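Local coordinates for DUF1881 domain-containing protein (Neurospora crassa, PDB 5Z6D) that is of unknown function but joins a βγ-crystallin domain with a calcium-binding site to an Ig-like domain whose interface renders that site inoperative, at residues A[10-15]-A[50-55]; A[63-68]-A[78-83]; A[119-124]-A[150-155]; A[156-161]-A[198-203]. The protein carries 1 engineered substitution. One frame throughout, in Å; residues are numbered along the deposited sequence.

Interaction 1: A[10-15]-A[50-55]; sequences VIFYQK and AKVIAW
Val10 and Val52 bury the most surface here, each offering a methyl branch to the other. Val10 CG1 lies 3.9 Å from Val52 CG2, and the two side chains slant across one another. The same Val10 CG1 also meets the methyl of Ala50, at 3.9 Å from Ala50 CB, so one branch bridges two residues on the same side of strand 50-55. It gets there because CG1 stands anti to the carbonyl carbon (chi1 -56°), while Val10 CG2 approaches Val52 CG2 less closely, at 4.1 Å. Strand 10-13 belongs to a three-stranded sheet and strand 50-55 to a four-stranded one. The contact therefore joins the two sheets of the βγ-crystallin domain face to face; the axes of strands 10-13 and 50-55 pass 8.8 Å apart at 51°, without a hydrogen bond between the segments. Compact branched side chains suit this interior, where Ala50 adds a methyl without bulk. Phe12 extends the apolar seam: Val52 CG1, the other branch of that valine, touches the ring at its edge, 4.2 Å from Phe12 CZ. Tyr41 stacks on the Phe12 ring, and Trp67 and Phe83 pack against both Phe12 and Val52.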
loop_
_atom_site.group_PDB
_atom_site.type_symbol
_atom_site.label_atom_id
_atom_site.label_comp_id
_atom_site.label_asym_id
_atom_site.label_seq_id
_atom_site.Cartn_x
_atom_site.Cartn_y
_atom_site.Cartn_z
ATOM N N VAL A 10 -13.199 -15.078 -0.440
ATOM C CA VAL A 10 -11.979 -15.587 -1.043
ATOM C C VAL A 10 -11.658 -16.863 -0.293
ATOM O O VAL A 10 -12.034 -17.018 0.871
ATOM C CB VAL A 10 -10.783 -14.568 -0.977
ATOM C CG1 VAL A 10 -11.160 -13.229 -1.629
ATOM C CG2 VAL A 10 -10.301 -14.366 0.452
ATOM N N ILE A 11 -11.018 -17.814 -0.961
ATOM C CA ILE A 11 -10.618 -19.016 -0.275
ATOM C C ILE A 11 -9.136 -19.201 -0.411
ATOM O O ILE A 11 -8.599 -19.216 -1.523
ATOM C CB ILE A 11 -11.336 -20.277 -0.821
ATOM C CG1 ILE A 11 -12.847 -20.053 -0.919
ATOM C CG2 ILE A 11 -11.005 -21.468 0.055
ATOM C CD1 ILE A 11 -13.619 -21.291 -1.333
ATOM N N PHE A 12 -8.468 -19.328 0.725
ATOM C CA PHE A 12 -7.043 -19.600 0.726
ATOM C C PHE A 12 -6.810 -21.094 0.844
ATOM O O PHE A 12 -7.414 -21.769 1.660
ATOM C CB PHE A 12 -6.345 -18.860 1.859
ATOM C CG PHE A 12 -6.073 -17.414 1.558
ATOM C CD1 PHE A 12 -4.954 -17.042 0.839
ATOM C CD2 PHE A 12 -6.938 -16.422 2.015
ATOM C CE1 PHE A 12 -4.703 -15.704 0.564
ATOM C CE2 PHE A 12 -6.695 -15.084 1.751
ATOM C CZ PHE A 12 -5.579 -14.718 1.037
ATOM N N TYR A 13 -5.917 -21.613 0.030
ATOM C CA TYR A 13 -5.654 -23.024 0.054
ATOM C C TYR A 13 -4.240 -23.291 0.539
ATOM O O TYR A 13 -3.277 -22.556 0.207
ATOM C CB TYR A 13 -5.874 -23.632 -1.337
ATOM C CG TYR A 13 -7.294 -23.467 -1.871
ATOM C CD1 TYR A 13 -8.275 -24.437 -1.635
ATOM C CD2 TYR A 13 -7.647 -22.350 -2.616
ATOM C CE1 TYR A 13 -9.570 -24.275 -2.126
ATOM C CE2 TYR A 13 -8.927 -22.175 -3.101
ATOM C CZ TYR A 13 -9.886 -23.140 -2.862
ATOM O OH TYR A 13 -11.161 -22.950 -3.366
ATOM N N GLN A 14 -4.152 -24.381 1.300
ATOM C CA GLN A 14 -2.920 -24.914 1.840
ATOM C C GLN A 14 -1.943 -25.396 0.764
ATOM O O GLN A 14 -0.729 -25.309 0.941
ATOM C CB GLN A 14 -3.270 -26.051 2.807
ATOM C CG GLN A 14 -2.301 -27.206 2.857
ATOM C CD GLN A 14 -2.969 -28.484 3.331
ATOM O OE1 GLN A 14 -3.974 -28.923 2.766
ATOM N NE2 GLN A 14 -2.420 -29.083 4.376
ATOM N N LYS A 15 -2.462 -25.894 -0.355
ATOM C CA LYS A 15 -1.590 -26.303 -1.450
ATOM C C LYS A 15 -1.776 -25.403 -2.669
ATOM O O LYS A 15 -2.732 -24.618 -2.725
ATOM C CB LYS A 15 -1.850 -27.763 -1.821
ATOM C CG LYS A 15 -2.098 -28.663 -0.621
ATOM C CD LYS A 15 -1.447 -30.021 -0.802
ATOM C CE LYS A 15 -2.155 -31.090 0.019
ATOM N NZ LYS A 15 -3.524 -31.371 -0.501
ATOM N N ALA A 50 -14.693 -9.596 -5.022
ATOM C CA ALA A 50 -13.737 -9.481 -3.936
ATOM C C ALA A 50 -12.349 -9.160 -4.478
ATOM O O ALA A 50 -12.084 -9.217 -5.686
ATOM C CB ALA A 50 -13.705 -10.753 -3.120
ATOM N N LYS A 51 -11.458 -8.829 -3.558
ATOM C CA LYS A 51 -10.084 -8.525 -3.880
ATOM C C LYS A 51 -9.304 -8.665 -2.579
ATOM O O LYS A 51 -9.855 -8.424 -1.505
ATOM C CB LYS A 51 -10.000 -7.125 -4.472
ATOM C CG LYS A 51 -8.677 -6.437 -4.453
ATOM C CD LYS A 51 -8.926 -5.028 -4.962
ATOM C CE LYS A 51 -7.684 -4.220 -5.077
ATOM N NZ LYS A 51 -8.019 -2.981 -5.813
ATOM N N VAL A 52 -8.049 -9.107 -2.647
ATOM C CA VAL A 52 -7.228 -9.183 -1.442
ATOM C C VAL A 52 -6.098 -8.180 -1.523
ATOM O O VAL A 52 -5.391 -8.110 -2.534
ATOM C CB VAL A 52 -6.605 -10.569 -1.226
ATOM C CG1 VAL A 52 -5.829 -10.604 0.093
ATOM C CG2 VAL A 52 -7.661 -11.660 -1.244
ATOM N N ILE A 53 -5.935 -7.398 -0.463
ATOM C CA ILE A 53 -4.736 -6.584 -0.321
ATOM C C ILE A 53 -3.893 -7.191 0.784
ATOM O O ILE A 53 -4.349 -7.294 1.912
ATOM C CB ILE A 53 -5.076 -5.118 -0.008
ATOM C CG1 ILE A 53 -5.920 -4.515 -1.137
ATOM C CG2 ILE A 53 -3.787 -4.315 0.217
ATOM C CD1 ILE A 53 -6.538 -3.164 -0.778
ATOM N N ALA A 54 -2.670 -7.609 0.457
ATOM C CA ALA A 54 -1.780 -8.274 1.422
ATOM C C ALA A 54 -0.513 -7.448 1.634
ATOM O O ALA A 54 0.035 -6.918 0.681
ATOM C CB ALA A 54 -1.425 -9.697 0.936
ATOM N N TRP A 55 -0.048 -7.328 2.879
ATOM C CA TRP A 55 1.129 -6.525 3.128
ATOM C C TRP A 55 1.897 -7.007 4.347
ATOM O O TRP A 55 1.601 -8.061 4.927
ATOM C CB TRP A 55 0.760 -5.030 3.240
ATOM C CG TRP A 55 -0.043 -4.533 4.441
ATOM C CD1 TRP A 55 0.446 -3.832 5.507
ATOM C CD2 TRP A 55 -1.470 -4.632 4.635
ATOM N NE1 TRP A 55 -0.589 -3.500 6.365
ATOM C CE2 TRP A 55 -1.760 -3.983 5.864
ATOM C CE3 TRP A 55 -2.518 -5.204 3.907
ATOM C CZ2 TRP A 55 -3.070 -3.899 6.374
ATOM C CZ3 TRP A 55 -3.815 -5.120 4.415
ATOM C CH2 TRP A 55 -4.077 -4.467 5.636
#

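Interaction 2: A[63-68]-A[78-83]; sequences HYREWT and GGLSRF
Leu80 carries this contact, its forked end lying against the backbone and the start of one side chain of segment 63-68. Leu80 CD1 meets the aliphatic root of Arg65, 3.7 Å from Arg65 CG and 3.7 Å from the backbone atom Arg65 N. The other branch, Leu80 CD2, reaches back to the preceding peptide, 3.8 Å from His63 O. Leucine suits the place because its two methyls span neighbouring peptide units. The Arg65 and Leu80 side chains cross at about a right angle: chi1 of the arginine (-65°) sets CG against Leu80 CD1, and chi2 only turns the rest. Strand 50-55 runs between the strands carrying the two segments, pairing through backbone hydrogen bonds with Arg65 at Ala54 and with Ser81 at Trp55. Leu80 is held by a backbone bond to Leu37. Ser81 and Arg82 both face Trp55 in a classic beta bulge, while Ser81 OG bonds to Gln56 and His57. Gly79 and Ser81, flanking Leu80 in sequence, are calcium ligands in a structure of this protein with Asp39 and Gln56, though no ion is bound here; the Leu80 side chain comes within about 4 Å of that of Gln56, amid a βγ-crystallin calcium site.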
loop_
_atom_site.group_PDB
_atom_site.type_symbol
_atom_site.label_atom_id
_atom_site.label_comp_id
_atom_site.label_asym_id
_atom_site.label_seq_id
_atom_site.Cartn_x
_atom_site.Cartn_y
_atom_site.Cartn_z
ATOM N N HIS A 63 5.741 -2.968 1.729
ATOM C CA HIS A 63 5.659 -3.957 0.647
ATOM C C HIS A 63 4.286 -4.614 0.615
ATOM O O HIS A 63 3.742 -4.996 1.645
ATOM C CB HIS A 63 6.737 -5.018 0.803
ATOM C CG HIS A 63 8.119 -4.504 0.549
ATOM N ND1 HIS A 63 9.252 -5.239 0.829
ATOM C CD2 HIS A 63 8.552 -3.323 0.043
ATOM C CE1 HIS A 63 10.321 -4.535 0.504
ATOM N NE2 HIS A 63 9.924 -3.368 0.027
ATOM N N TYR A 64 3.717 -4.770 -0.576
ATOM C CA TYR A 64 2.389 -5.347 -0.639
ATOM C C TYR A 64 2.137 -6.034 -1.969
ATOM O O TYR A 64 2.892 -5.855 -2.931
ATOM C CB TYR A 64 1.310 -4.274 -0.407
ATOM C CG TYR A 64 1.063 -3.369 -1.604
ATOM C CD1 TYR A 64 -0.059 -3.539 -2.405
ATOM C CD2 TYR A 64 1.957 -2.353 -1.931
ATOM C CE1 TYR A 64 -0.285 -2.726 -3.507
ATOM C CE2 TYR A 64 1.737 -1.532 -3.026
ATOM C CZ TYR A 64 0.609 -1.723 -3.806
ATOM O OH TYR A 64 0.370 -0.912 -4.894
ATOM N N ARG A 65 1.074 -6.830 -2.002
ATOM C CA ARG A 65 0.559 -7.402 -3.237
ATOM C C ARG A 65 -0.946 -7.250 -3.255
ATOM O O ARG A 65 -1.570 -7.206 -2.195
ATOM C CB ARG A 65 0.929 -8.873 -3.355
ATOM C CG ARG A 65 2.411 -9.128 -3.475
ATOM C CD ARG A 65 2.960 -8.728 -4.830
ATOM N NE ARG A 65 4.394 -9.004 -4.902
ATOM C CZ ARG A 65 4.922 -10.135 -5.362
ATOM N NH1 ARG A 65 4.140 -11.116 -5.814
ATOM N NH2 ARG A 65 6.240 -10.287 -5.380
ATOM N N GLU A 66 -1.516 -7.145 -4.450
ATOM C CA GLU A 66 -2.963 -7.203 -4.626
ATOM C C GLU A 66 -3.312 -8.449 -5.411
ATOM O O GLU A 66 -2.729 -8.690 -6.467
ATOM C CB GLU A 66 -3.505 -5.981 -5.375
ATOM C CG GLU A 66 -3.523 -4.674 -4.610
ATOM C CD GLU A 66 -3.999 -3.519 -5.486
ATOM O OE1 GLU A 66 -3.474 -3.368 -6.607
ATOM O OE2 GLU A 66 -4.907 -2.774 -5.067
ATOM N N TRP A 67 -4.254 -9.239 -4.909
ATOM C CA TRP A 67 -4.753 -10.378 -5.679
ATOM C C TRP A 67 -6.181 -10.073 -6.086
ATOM O O TRP A 67 -7.079 -10.068 -5.240
ATOM C CB TRP A 67 -4.657 -11.674 -4.871
ATOM C CG TRP A 67 -3.241 -11.942 -4.445
ATOM C CD1 TRP A 67 -2.140 -11.900 -5.238
ATOM C CD2 TRP A 67 -2.782 -12.287 -3.133
ATOM N NE1 TRP A 67 -1.014 -12.177 -4.510
ATOM C CE2 TRP A 67 -1.375 -12.420 -3.211
ATOM C CE3 TRP A 67 -3.410 -12.469 -1.894
ATOM C CZ2 TRP A 67 -0.588 -12.730 -2.100
ATOM C CZ3 TRP A 67 -2.620 -12.774 -0.784
ATOM C CH2 TRP A 67 -1.228 -12.909 -0.903
ATOM N N THR A 68 -6.368 -9.764 -7.371
ATOM C CA THR A 68 -7.656 -9.317 -7.886
ATOM C C THR A 68 -8.377 -10.465 -8.577
ATOM O O THR A 68 -9.581 -10.405 -8.816
ATOM C CB THR A 68 -7.503 -8.130 -8.869
ATOM O OG1 THR A 68 -6.747 -8.531 -10.025
ATOM C CG2 THR A 68 -6.807 -6.967 -8.201
ATOM N N GLY A 78 7.234 -12.552 -0.948
ATOM C CA GLY A 78 7.889 -11.864 0.145
ATOM C C GLY A 78 7.306 -12.446 1.412
ATOM O O GLY A 78 6.580 -13.435 1.366
ATOM N N GLY A 79 7.600 -11.845 2.550
ATOM C CA GLY A 79 7.123 -12.427 3.785
ATOM C C GLY A 79 5.817 -11.821 4.247
ATOM O O GLY A 79 5.641 -11.638 5.449
ATOM N N LEU A 80 4.914 -11.504 3.312
ATOM C CA LEU A 80 3.690 -10.761 3.662
ATOM C C LEU A 80 2.947 -11.477 4.782
ATOM O O LEU A 80 2.861 -12.705 4.795
ATOM C CB LEU A 80 2.781 -10.585 2.441
ATOM C CG LEU A 80 3.418 -9.932 1.210
ATOM C CD1 LEU A 80 2.345 -9.535 0.214
ATOM C CD2 LEU A 80 4.274 -8.726 1.583
ATOM N N SER A 81 2.441 -10.715 5.745
ATOM C CA SER A 81 1.955 -11.320 6.976
ATOM C C SER A 81 0.578 -10.826 7.372
ATOM O O SER A 81 0.047 -11.229 8.400
ATOM C CB SER A 81 2.934 -11.040 8.104
ATOM O OG SER A 81 3.128 -9.645 8.220
ATOM N N ARG A 82 -0.018 -9.967 6.553
ATOM C CA ARG A 82 -1.344 -9.458 6.869
ATOM C C ARG A 82 -2.129 -9.306 5.582
ATOM O O ARG A 82 -1.535 -9.080 4.537
ATOM C CB ARG A 82 -1.236 -8.120 7.604
ATOM C CG ARG A 82 -2.557 -7.442 7.935
ATOM C CD ARG A 82 -2.312 -6.233 8.836
ATOM N NE ARG A 82 -3.559 -5.580 9.218
ATOM C CZ ARG A 82 -3.622 -4.400 9.823
ATOM N NH1 ARG A 82 -2.504 -3.743 10.105
ATOM N NH2 ARG A 82 -4.800 -3.873 10.132
ATOM N N PHE A 83 -3.445 -9.478 5.634
ATOM C CA PHE A 83 -4.251 -9.171 4.459
ATOM C C PHE A 83 -5.624 -8.666 4.836
ATOM O O PHE A 83 -6.097 -8.896 5.939
ATOM C CB PHE A 83 -4.373 -10.384 3.515
ATOM C CG PHE A 83 -5.154 -11.563 4.077
ATOM C CD1 PHE A 83 -6.541 -11.625 3.966
ATOM C CD2 PHE A 83 -4.489 -12.636 4.666
ATOM C CE1 PHE A 83 -7.259 -12.717 4.452
ATOM C CE2 PHE A 83 -5.201 -13.743 5.149
ATOM C CZ PHE A 83 -6.580 -13.780 5.044
#

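Interaction 3: A[119-124]-A[150-155]; sequences TVMLYS and RDEHSG. Engineered in segment 119-124: Met121 (natural residue Thr).
In the five-stranded sheet of the Ig-like domain, Glu152 reaches past strand 108-112 from the turn after strand 143-151 to meet Tyr123 and Met121 on the outermost strand 120-123. Its chain folds at chi2 (-78°), which brings the carboxylate carbon to the rim of the tyrosine ring: Glu152 CD is 4.1 Å from Tyr123 CE1, near the ring plane. The carboxylate and ring planes stand 81° apart. A water ties the two polar ends together, 2.7 Å from Tyr123 OH and donating to Glu152 OE1 at 2.9 Å. Met121, an engineered residue where the natural protein has threonine, comes to meet Glu152 from the opposite direction, its terminal methyl CE resting 3.9 Å from Glu152 OE2. That oxygen has its polar partner in Ser109 OG, on the strand between, and Lys106 makes a cation-pi contact with the Tyr123 ring. The turn that presents Glu152 is fixed by its neighbours. Asp151 OD1 accepts from Ser154 N at 3.1 Å in an Asx motif, met from above the carboxylate plane, and Arg150 NE donates to Gly155 O at 2.7 Å with the oxygen in the guanidinium plane. With one carboxylate oxygen bonded to water and the other to a serine hydroxyl, Glu152 is probably ionised, and its link to Tyr123 is partly water-mediated.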
loop_
_atom_site.group_PDB
_atom_site.type_symbol
_atom_site.label_atom_id
_atom_site.label_comp_id
_atom_site.label_asym_id
_atom_site.label_seq_id
_atom_site.Cartn_x
_atom_site.Cartn_y
_atom_site.Cartn_z
ATOM N N THR A 119 2.474 2.423 9.910
ATOM C CA THR A 119 3.539 3.327 9.488
ATOM C C THR A 119 4.398 2.736 8.373
ATOM O O THR A 119 4.810 1.566 8.438
ATOM C CB THR A 119 4.447 3.691 10.681
ATOM O OG1 THR A 119 3.653 4.317 11.697
ATOM C CG2 THR A 119 5.561 4.644 10.251
ATOM N N VAL A 120 4.683 3.561 7.366
ATOM C CA VAL A 120 5.555 3.166 6.266
ATOM C C VAL A 120 6.728 4.128 6.185
ATOM O O VAL A 120 6.551 5.333 6.315
ATOM C CB VAL A 120 4.791 3.158 4.934
ATOM C CG1 VAL A 120 5.708 2.869 3.770
ATOM C CG2 VAL A 120 3.682 2.104 4.983
ATOM N N MET A 121 7.922 3.584 6.005
ATOM C CA MET A 121 9.125 4.353 5.773
ATOM C C MET A 121 9.605 4.095 4.363
ATOM O O MET A 121 10.065 2.995 4.063
ATOM C CB MET A 121 10.196 3.968 6.788
ATOM C CG MET A 121 10.102 4.732 8.080
ATOM S SD MET A 121 10.807 6.367 7.842
ATOM C CE MET A 121 12.546 6.015 8.069
ATOM N N LEU A 122 9.456 5.086 3.488
ATOM C CA LEU A 122 9.919 4.975 2.109
ATOM C C LEU A 122 11.262 5.656 1.963
ATOM O O LEU A 122 11.468 6.718 2.527
ATOM C CB LEU A 122 8.922 5.609 1.151
ATOM C CG LEU A 122 7.517 5.015 1.191
ATOM C CD1 LEU A 122 6.626 5.723 0.205
ATOM C CD2 LEU A 122 7.595 3.534 0.883
ATOM N N TYR A 123 12.170 5.055 1.209
ATOM C CA TYR A 123 13.468 5.667 0.970
ATOM C C TYR A 123 13.601 6.108 -0.471
ATOM O O TYR A 123 13.038 5.483 -1.388
ATOM C CB TYR A 123 14.599 4.708 1.359
ATOM C CG TYR A 123 14.592 4.431 2.834
ATOM C CD1 TYR A 123 15.281 5.257 3.718
ATOM C CD2 TYR A 123 13.851 3.382 3.357
ATOM C CE1 TYR A 123 15.246 5.023 5.089
ATOM C CE2 TYR A 123 13.820 3.133 4.717
ATOM C CZ TYR A 123 14.518 3.955 5.578
ATOM O OH TYR A 123 14.472 3.703 6.929
ATOM N N SER A 124 14.342 7.194 -0.676
ATOM C CA SER A 124 14.403 7.811 -1.992
ATOM C C SER A 124 15.243 6.988 -2.969
ATOM O O SER A 124 16.310 6.467 -2.616
ATOM C CB SER A 124 14.950 9.247 -1.884
ATOM O OG SER A 124 16.200 9.299 -1.215
ATOM N N ARG A 150 12.896 13.430 5.790
ATOM C CA ARG A 150 14.150 13.565 6.519
ATOM C C ARG A 150 15.353 13.269 5.642
ATOM O O ARG A 150 15.288 12.400 4.780
ATOM C CB ARG A 150 14.156 12.624 7.722
ATOM C CG ARG A 150 15.197 12.951 8.748
ATOM C CD ARG A 150 15.245 11.856 9.796
ATOM N NE ARG A 150 16.160 12.190 10.889
ATOM C CZ ARG A 150 16.499 11.345 11.857
ATOM N NH1 ARG A 150 16.011 10.112 11.858
ATOM N NH2 ARG A 150 17.333 11.732 12.816
ATOM N N ASP A 151 16.446 13.991 5.853
ATOM C CA ASP A 151 17.727 13.599 5.269
ATOM C C ASP A 151 18.351 12.599 6.234
ATOM O O ASP A 151 18.713 12.953 7.348
ATOM C CB ASP A 151 18.640 14.807 5.043
ATOM C CG ASP A 151 19.976 14.434 4.373
ATOM O OD1 ASP A 151 20.592 13.411 4.742
ATOM O OD2 ASP A 151 20.418 15.178 3.473
ATOM N N GLU A 152 18.470 11.349 5.800
ATOM C CA GLU A 152 18.899 10.265 6.677
ATOM C C GLU A 152 20.379 10.326 7.020
ATOM O O GLU A 152 20.809 9.797 8.047
ATOM C CB GLU A 152 18.580 8.915 6.033
ATOM C CG GLU A 152 17.095 8.608 5.980
ATOM C CD GLU A 152 16.550 8.150 7.321
ATOM O OE1 GLU A 152 17.249 7.386 8.020
ATOM O OE2 GLU A 152 15.427 8.552 7.682
ATOM N N HIS A 153 21.158 10.945 6.146
ATOM C CA HIS A 153 22.586 11.092 6.396
ATOM C C HIS A 153 22.801 12.079 7.529
ATOM O O HIS A 153 23.393 11.749 8.560
ATOM C CB HIS A 153 23.311 11.562 5.139
ATOM C CG HIS A 153 23.245 10.590 4.005
ATOM N ND1 HIS A 153 23.713 10.886 2.744
ATOM C CD2 HIS A 153 22.763 9.325 3.943
ATOM C CE1 HIS A 153 23.523 9.845 1.951
ATOM N NE2 HIS A 153 22.951 8.884 2.655
ATOM N N SER A 154 22.289 13.289 7.335
ATOM C CA SER A 154 22.496 14.367 8.294
ATOM C C SER A 154 21.564 14.247 9.501
ATOM O O SER A 154 21.919 14.665 10.604
ATOM C CB SER A 154 22.317 15.727 7.607
ATOM O OG SER A 154 20.968 15.957 7.220
ATOM N N GLY A 155 20.380 13.670 9.297
ATOM C CA GLY A 155 19.406 13.510 10.363
ATOM C C GLY A 155 18.393 14.639 10.371
ATOM O O GLY A 155 17.402 14.588 11.088
HETATM O O HOH W 1 15.548 5.183 8.883
#

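Interaction 4: A[156-161]-A[198-203]; sequences VYIAVG and VTLVDN
Leu200, the last residue of strand 195-200, and Ile158 reach toward each other tip to tip. Leu200 CD2 stands 3.7 Å from Ile158 CD1, and the second branch, Leu200 CD1, follows at 4.0 Å from the same methyl. With its CG anti to the backbone N (chi1 -175°), the leucine sends its fork across to the opposing strand; both side chains are apolar and long enough for their ends to meet between the sheets. The chain then turns, and Asp202 takes part through its backbone: Asp202 O lies 4.1 Å from Ile158 CG2, the short branch of the isoleucine. Its carboxylate is occupied locally, OD1 accepting from Lys204 N. At Asn203 the backbone again does the touching, with Asn203 CA 4.0 Å from Ile158 CD1 and the first side-chain carbon, CB, alongside at 4.1 Å. The amide itself leads away, its ND2 hydrogen-bonded to the Tyr108 hydroxyl, so an asparagine here has an apolar inner part and a polar end. Replacing Ile158 by an alanine would probably open a gap beneath the turn and leave the Leu200 methyls without their mate. Ile158 itself sits in a classic beta bulge, sharing Val149 as partner with Ala159, and pairs through its backbone with Ser206. Strand 157-168 is in the five-stranded sheet and strand 195-200 in the four-stranded one, so, beside the turn at 201-203 and Tyr108, which both touch, the isoleucine and leucine meet across the interior of an Ig-like beta sandwich.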
loop_
_atom_site.group_PDB
_atom_site.type_symbol
_atom_site.label_atom_id
_atom_site.label_comp_id
_atom_site.label_asym_id
_atom_site.label_seq_id
_atom_site.Cartn_x
_atom_site.Cartn_y
_atom_site.Cartn_z
ATOM N N VAL A 156 18.653 15.652 9.552
ATOM C CA VAL A 156 17.853 16.872 9.503
ATOM C C VAL A 156 16.528 16.696 8.769
ATOM O O VAL A 156 16.488 16.149 7.665
ATOM C CB VAL A 156 18.635 18.011 8.823
ATOM C CG1 VAL A 156 17.843 19.312 8.878
ATOM C CG2 VAL A 156 19.999 18.186 9.479
ATOM N N TYR A 157 15.448 17.176 9.376
ATOM C CA TYR A 157 14.146 17.128 8.724
ATOM C C TYR A 157 14.006 18.225 7.679
ATOM O O TYR A 157 14.236 19.403 7.949
ATOM C CB TYR A 157 13.015 17.213 9.751
ATOM C CG TYR A 157 12.767 15.882 10.401
ATOM C CD1 TYR A 157 12.000 14.920 9.760
ATOM C CD2 TYR A 157 13.347 15.559 11.628
ATOM C CE1 TYR A 157 11.786 13.687 10.326
ATOM C CE2 TYR A 157 13.134 14.326 12.207
ATOM C CZ TYR A 157 12.359 13.388 11.546
ATOM O OH TYR A 157 12.136 12.150 12.101
ATOM N N ILE A 158 13.641 17.812 6.473
ATOM C CA ILE A 158 13.423 18.747 5.391
ATOM C C ILE A 158 12.052 19.341 5.567
ATOM O O ILE A 158 11.859 20.552 5.435
ATOM C CB ILE A 158 13.488 18.078 4.019
ATOM C CG1 ILE A 158 14.876 17.515 3.747
ATOM C CG2 ILE A 158 13.077 19.058 2.914
ATOM C CD1 ILE A 158 15.007 16.999 2.343
ATOM N N ALA A 159 11.089 18.480 5.865
ATOM C CA ALA A 159 9.725 18.989 5.983
ATOM C C ALA A 159 8.854 18.075 6.793
ATOM O O ALA A 159 9.064 16.879 6.826
ATOM C CB ALA A 159 9.116 19.189 4.610
ATOM N N VAL A 160 7.856 18.650 7.439
ATOM C CA VAL A 160 6.895 17.885 8.198
ATOM C C VAL A 160 5.533 18.411 7.805
ATOM O O VAL A 160 5.360 19.611 7.641
ATOM C CB VAL A 160 7.142 18.012 9.708
ATOM C CG1 VAL A 160 5.986 17.445 10.499
ATOM C CG2 VAL A 160 8.449 17.319 10.071
ATOM N N GLY A 161 4.577 17.522 7.573
ATOM C CA GLY A 161 3.249 17.981 7.222
ATOM C C GLY A 161 2.291 16.823 7.122
ATOM O O GLY A 161 2.316 15.913 7.946
ATOM N N VAL A 198 6.022 10.228 -5.529
ATOM C CA VAL A 198 6.212 11.446 -4.765
ATOM C C VAL A 198 7.683 11.794 -4.866
ATOM O O VAL A 198 8.531 10.980 -4.511
ATOM C CB VAL A 198 5.780 11.270 -3.310
ATOM C CG1 VAL A 198 6.169 12.500 -2.474
ATOM C CG2 VAL A 198 4.273 10.991 -3.241
ATOM N N THR A 199 7.984 12.992 -5.366
ATOM C CA THR A 199 9.354 13.367 -5.677
ATOM C C THR A 199 9.814 14.558 -4.838
ATOM O O THR A 199 9.110 15.571 -4.736
ATOM C CB THR A 199 9.517 13.713 -7.167
ATOM O OG1 THR A 199 9.184 12.569 -7.965
ATOM C CG2 THR A 199 10.949 14.123 -7.463
ATOM N N LEU A 200 10.988 14.422 -4.223
ATOM C CA LEU A 200 11.640 15.547 -3.552
ATOM C C LEU A 200 12.250 16.474 -4.602
ATOM O O LEU A 200 13.201 16.106 -5.276
ATOM C CB LEU A 200 12.720 15.063 -2.574
ATOM C CG LEU A 200 13.370 16.163 -1.731
ATOM C CD1 LEU A 200 12.393 16.703 -0.689
ATOM C CD2 LEU A 200 14.632 15.668 -1.058
ATOM N N VAL A 201 11.687 17.666 -4.755
ATOM C CA VAL A 201 12.152 18.573 -5.804
ATOM C C VAL A 201 13.037 19.685 -5.231
ATOM O O VAL A 201 13.718 20.396 -5.968
ATOM C CB VAL A 201 10.967 19.192 -6.579
ATOM C CG1 VAL A 201 10.267 18.120 -7.430
ATOM C CG2 VAL A 201 9.985 19.845 -5.626
ATOM N N ASP A 202 13.041 19.809 -3.911
ATOM C CA ASP A 202 13.835 20.831 -3.234
ATOM C C ASP A 202 14.275 20.296 -1.877
ATOM O O ASP A 202 13.447 19.821 -1.109
ATOM C CB ASP A 202 13.014 22.116 -3.083
ATOM C CG ASP A 202 13.728 23.184 -2.278
ATOM O OD1 ASP A 202 14.974 23.141 -2.184
ATOM O OD2 ASP A 202 13.035 24.076 -1.742
ATOM N N ASN A 203 15.570 20.345 -1.582
ATOM C CA ASN A 203 16.043 19.772 -0.326
ATOM C C ASN A 203 16.376 20.831 0.718
ATOM O O ASN A 203 16.967 20.529 1.750
ATOM C CB ASN A 203 17.250 18.857 -0.570
ATOM C CG ASN A 203 18.410 19.569 -1.239
ATOM O OD1 ASN A 203 18.263 20.669 -1.762
ATOM N ND2 ASN A 203 19.572 18.926 -1.238
#

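In the fold
The four contacts fall into two pairs, one in each domain. Interactions 1 and 2 have centres 9 Å apart and share the four-stranded crystallin sheet: Val52 O probably accepts a hydrogen bond from Trp67 N at 2.9 Å, and Trp55 N probably donates one to Arg82 O at 2.8 Å. Interactions 3 and 4, centres 10 Å apart, adjoin along neighbouring strands of the Ig-like sheet, with a probable bond of 2.8 Å from Asp151 N to Val156 O. Between the domains, interactions 2 and 3 approach to about 6 Å at their nearest atoms without touching. Interaction 2 contains the calcium-site residues Gly79 and Ser81; interaction 4 lies far from that site.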